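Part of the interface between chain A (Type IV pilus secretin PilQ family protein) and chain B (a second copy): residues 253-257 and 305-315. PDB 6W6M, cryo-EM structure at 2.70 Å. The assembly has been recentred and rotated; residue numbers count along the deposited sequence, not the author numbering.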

ATOM      1  N   LYS A 253     -49.887  27.236  -9.997  1.00118.49           N
ATOM      2  CA  LYS A 253     -50.230  28.053  -8.846  1.00118.49           C
ATOM      3  C   LYS A 253     -49.415  27.583  -7.649  1.00118.49           C
ATOM      4  O   LYS A 253     -49.082  26.400  -7.534  1.00118.49           O
ATOM      5  CB  LYS A 253     -51.731  27.986  -8.535  1.00118.49           C
ATOM      6  CG  LYS A 253     -52.164  28.989  -7.498  1.00118.49           C
ATOM      7  CD  LYS A 253     -53.662  29.083  -7.385  1.00118.49           C
ATOM      8  CE  LYS A 253     -54.036  30.128  -6.352  1.00118.49           C
ATOM      9  NZ  LYS A 253     -53.386  31.430  -6.649  1.00118.49           N
ATOM     10  N   SER A 254     -49.098  28.524  -6.758  1.00114.28           N
ATOM     11  CA  SER A 254     -48.252  28.272  -5.598  1.00114.28           C
ATOM     12  C   SER A 254     -48.973  28.703  -4.333  1.00114.28           C
ATOM     13  O   SER A 254     -49.507  29.813  -4.276  1.00114.28           O
ATOM     14  CB  SER A 254     -46.923  29.021  -5.721  1.00114.28           C
ATOM     15  OG  SER A 254     -47.131  30.421  -5.721  1.00114.28           O
ATOM     16  N   GLU A 255     -48.980  27.835  -3.321  1.00111.28           N
ATOM     17  CA  GLU A 255     -49.634  28.164  -2.056  1.00111.28           C
ATOM     18  C   GLU A 255     -49.147  27.223  -0.960  1.00111.28           C
ATOM     19  O   GLU A 255     -48.423  26.259  -1.215  1.00111.28           O
ATOM     20  CB  GLU A 255     -51.157  28.113  -2.188  1.00111.28           C
ATOM     21  CG  GLU A 255     -51.705  26.812  -2.730  1.00111.28           C
ATOM     22  CD  GLU A 255     -53.214  26.813  -2.754  1.00111.28           C
ATOM     23  OE1 GLU A 255     -53.813  27.364  -1.809  1.00111.28           O
ATOM     24  OE2 GLU A 255     -53.802  26.280  -3.721  1.00111.28           O
ATOM     25  N   ILE A 256     -49.578  27.495   0.270  1.00106.38           N
ATOM     26  CA  ILE A 256     -49.069  26.816   1.457  1.00106.38           C
ATOM     27  C   ILE A 256     -50.190  26.047   2.142  1.00106.38           C
ATOM     28  O   ILE A 256     -51.325  26.525   2.244  1.00106.38           O
ATOM     29  CB  ILE A 256     -48.400  27.806   2.435  1.00106.38           C
ATOM     30  CG1 ILE A 256     -49.357  28.922   2.824  1.00106.38           C
ATOM     31  CG2 ILE A 256     -47.136  28.397   1.827  1.00106.38           C
ATOM     32  CD1 ILE A 256     -48.661  30.163   3.301  1.00106.38           C
ATOM     33  N   ILE A 257     -49.852  24.853   2.623  1.00101.76           N
ATOM     34  CA  ILE A 257     -50.762  23.951   3.317  1.00101.76           C
ATOM     35  C   ILE A 257     -50.264  23.780   4.743  1.00101.76           C
ATOM     36  O   ILE A 257     -49.121  23.363   4.959  1.00101.76           O
ATOM     37  CB  ILE A 257     -50.843  22.583   2.617  1.00101.76           C
ATOM     38  CG1 ILE A 257     -50.966  22.762   1.108  1.00101.76           C
ATOM     39  CG2 ILE A 257     -51.994  21.781   3.159  1.00101.76           C
ATOM     40  CD1 ILE A 257     -51.030  21.474   0.353  1.00101.76           C
TER
ATOM     41  N   ALA B 305     -44.842  39.454  -6.766  1.00113.16           N
ATOM     42  CA  ALA B 305     -45.986  39.745  -5.907  1.00113.16           C
ATOM     43  C   ALA B 305     -46.461  38.502  -5.158  1.00113.16           C
ATOM     44  O   ALA B 305     -46.782  38.568  -3.965  1.00113.16           O
ATOM     45  CB  ALA B 305     -47.117  40.347  -6.735  1.00113.16           C
ATOM     46  N   VAL B 306     -46.501  37.351  -5.831  1.00111.15           N
ATOM     47  CA  VAL B 306     -46.934  36.135  -5.149  1.00111.15           C
ATOM     48  C   VAL B 306     -45.882  35.678  -4.147  1.00111.15           C
ATOM     49  O   VAL B 306     -46.210  35.272  -3.024  1.00111.15           O
ATOM     50  CB  VAL B 306     -47.279  35.029  -6.167  1.00111.15           C
ATOM     51  CG1 VAL B 306     -46.073  34.629  -6.968  1.00111.15           C
ATOM     52  CG2 VAL B 306     -47.846  33.821  -5.458  1.00111.15           C
ATOM     53  N   ILE B 307     -44.604  35.738  -4.530  1.00110.90           N
ATOM     54  CA  ILE B 307     -43.531  35.421  -3.594  1.00110.90           C
ATOM     55  C   ILE B 307     -43.602  36.328  -2.375  1.00110.90           C
ATOM     56  O   ILE B 307     -43.462  35.871  -1.233  1.00110.90           O
ATOM     57  CB  ILE B 307     -42.174  35.524  -4.305  1.00110.90           C
ATOM     58  CG1 ILE B 307     -41.979  34.338  -5.243  1.00110.90           C
ATOM     59  CG2 ILE B 307     -41.045  35.597  -3.305  1.00110.90           C
ATOM     60  CD1 ILE B 307     -40.703  34.394  -6.039  1.00110.90           C
ATOM     61  N   ARG B 308     -43.838  37.621  -2.593  1.00109.21           N
ATOM     62  CA  ARG B 308     -43.912  38.565  -1.491  1.00109.21           C
ATOM     63  C   ARG B 308     -45.076  38.245  -0.571  1.00109.21           C
ATOM     64  O   ARG B 308     -44.936  38.290   0.657  1.00109.21           O
ATOM     65  CB  ARG B 308     -44.024  39.981  -2.049  1.00109.21           C
ATOM     66  CG  ARG B 308     -43.863  41.070  -1.030  1.00109.21           C
ATOM     67  CD  ARG B 308     -43.811  42.429  -1.692  1.00109.21           C
ATOM     68  NE  ARG B 308     -42.535  42.685  -2.347  1.00109.21           N
ATOM     69  CZ  ARG B 308     -41.523  43.335  -1.782  1.00109.21           C
ATOM     70  NH1 ARG B 308     -41.634  43.793  -0.546  1.00109.21           N
ATOM     71  NH2 ARG B 308     -40.399  43.530  -2.453  1.00109.21           N
ATOM     72  N   GLU B 309     -46.225  37.879  -1.140  1.00109.61           N
ATOM     73  CA  GLU B 309     -47.389  37.568  -0.315  1.00109.61           C
ATOM     74  C   GLU B 309     -47.163  36.309   0.514  1.00109.61           C
ATOM     75  O   GLU B 309     -47.486  36.266   1.708  1.00109.61           O
ATOM     76  CB  GLU B 309     -48.623  37.422  -1.201  1.00109.61           C
ATOM     77  CG  GLU B 309     -49.901  37.170  -0.439  1.00109.61           C
ATOM     78  CD  GLU B 309     -51.106  37.079  -1.349  1.00109.61           C
ATOM     79  OE1 GLU B 309     -50.930  37.178  -2.580  1.00109.61           O
ATOM     80  OE2 GLU B 309     -52.231  36.915  -0.836  1.00109.61           O
ATOM     81  N   ILE B 310     -46.577  35.278  -0.094  1.00106.73           N
ATOM     82  CA  ILE B 310     -46.314  34.037   0.632  1.00106.73           C
ATOM     83  C   ILE B 310     -45.320  34.275   1.769  1.00106.73           C
ATOM     84  O   ILE B 310     -45.585  33.941   2.931  1.00106.73           O
ATOM     85  CB  ILE B 310     -45.827  32.946  -0.335  1.00106.73           C
ATOM     86  CG1 ILE B 310     -47.026  32.174  -0.893  1.00106.73           C
ATOM     87  CG2 ILE B 310     -44.861  32.012   0.347  1.00106.73           C
ATOM     88  CD1 ILE B 310     -46.657  30.984  -1.735  1.00106.73           C
ATOM     89  N   ILE B 311     -44.163  34.866   1.462  1.00105.49           N
ATOM     90  CA  ILE B 311     -43.165  35.036   2.510  1.00105.49           C
ATOM     91  C   ILE B 311     -43.532  36.131   3.493  1.00105.49           C
ATOM     92  O   ILE B 311     -42.861  36.273   4.516  1.00105.49           O
ATOM     93  CB  ILE B 311     -41.755  35.307   1.949  1.00105.49           C
ATOM     94  CG1 ILE B 311     -41.713  36.597   1.146  1.00105.49           C
ATOM     95  CG2 ILE B 311     -41.287  34.149   1.104  1.00105.49           C
ATOM     96  CD1 ILE B 311     -41.146  37.743   1.932  1.00105.49           C
ATOM     97  N   GLU B 312     -44.568  36.921   3.213  1.00105.48           N
ATOM     98  CA  GLU B 312     -45.134  37.755   4.262  1.00105.48           C
ATOM     99  C   GLU B 312     -46.107  36.970   5.120  1.00105.48           C
ATOM    100  O   GLU B 312     -46.325  37.318   6.284  1.00105.48           O
ATOM    101  CB  GLU B 312     -45.822  38.978   3.660  1.00105.48           C
ATOM    102  N   SER B 313     -46.708  35.924   4.560  1.00105.28           N
ATOM    103  CA  SER B 313     -47.545  35.031   5.351  1.00105.28           C
ATOM    104  C   SER B 313     -46.751  34.057   6.215  1.00105.28           C
ATOM    105  O   SER B 313     -47.311  33.509   7.166  1.00105.28           O
ATOM    106  CB  SER B 313     -48.476  34.240   4.434  1.00105.28           C
ATOM    107  OG  SER B 313     -48.903  33.050   5.063  1.00105.28           O
ATOM    108  N   LEU B 314     -45.476  33.817   5.908  1.00101.96           N
ATOM    109  CA  LEU B 314     -44.718  32.823   6.665  1.00101.96           C
ATOM    110  C   LEU B 314     -44.099  33.399   7.938  1.00101.96           C
ATOM    111  O   LEU B 314     -44.308  32.865   9.030  1.00101.96           O
ATOM    112  CB  LEU B 314     -43.633  32.200   5.786  1.00101.96           C
ATOM    113  CG  LEU B 314     -44.149  31.382   4.606  1.00101.96           C
ATOM    114  CD1 LEU B 314     -43.001  30.942   3.736  1.00101.96           C
ATOM    115  CD2 LEU B 314     -44.940  30.195   5.096  1.00101.96           C
ATOM    116  N   ASP B 315     -43.323  34.474   7.828  1.00100.20           N
ATOM    117  CA  ASP B 315     -42.524  34.916   8.970  1.00100.20           C
ATOM    118  C   ASP B 315     -43.415  35.538  10.041  1.00100.20           C
ATOM    119  O   ASP B 315     -43.850  36.688   9.926  1.00100.20           O
ATOM    120  CB  ASP B 315     -41.427  35.878   8.524  1.00100.20           C
ATOM    121  CG  ASP B 315     -41.964  37.099   7.837  1.00100.20           C
ATOM    122  OD1 ASP B 315     -43.095  37.037   7.328  1.00100.20           O
ATOM    123  OD2 ASP B 315     -41.251  38.122   7.809  1.00100.20           O
TER

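The strand 253-257 of chain A lies along the helix 305-314 of chain B with the two running the same way: their N-to-C directions differ by 4°, and the axes approach to 9.5 Å. No hydrogen bond crosses between the stretches, so the 250 Å² they bury rests on van der Waals packing, of side chains against each other and of Ile310(B) against the strand backbone, most of it from Ile256(A), Ile310(B) and Ser254(A).

Ile256(A) has the largest covered area, 77 Å². Its CA-to-CB bond points toward the helix, and with chi1 at 56° (p) and chi2 at -157° (t) its CD1 reaches the last helical turn. There CD1 of Ile256(A) lies 3.4 Å from OG of Ser313(B), a van der Waals contact because the methyl carbon offers no polar partner, and 4.1 Å from CD2 of Leu314(B), an apolar pairing. The CA-to-CB bond of Leu314(B) points sideways, yet the end of its side chain comes nearer. The other branch of Ile256(A) also takes part: its CG2 is 4.4 Å from CD1 of Ile310(B).

Ile310(B), covered over 57 Å², is the central helix residue of the contact. Chi1 of -89° (m) and chi2 of -174° (t) extend its CD1 to the strand backbone, 4.0 Å from O of Ser254(A) and 4.1 Å from CA of Glu255(A). At Glu255(A) the CA-to-CB bond points away from the helix, so the methyl meets CA, and the carboxylate lies clear of this apolar contact.

The CA-to-CB bond of Ser254(A) points toward the helix, as that of Ile256(A) does, in keeping with the alternation of a strand. Its small side chain (45 Å² covered for the residue) fits where CA of Ser254(A) and CA of Val306(B) are 8.0 Å apart: with chi1 at 64° (p), OG of Ser254(A) packs 3.5 Å from CG2 of Val306(B) and 4.1 Å from CD1 of Ile310(B).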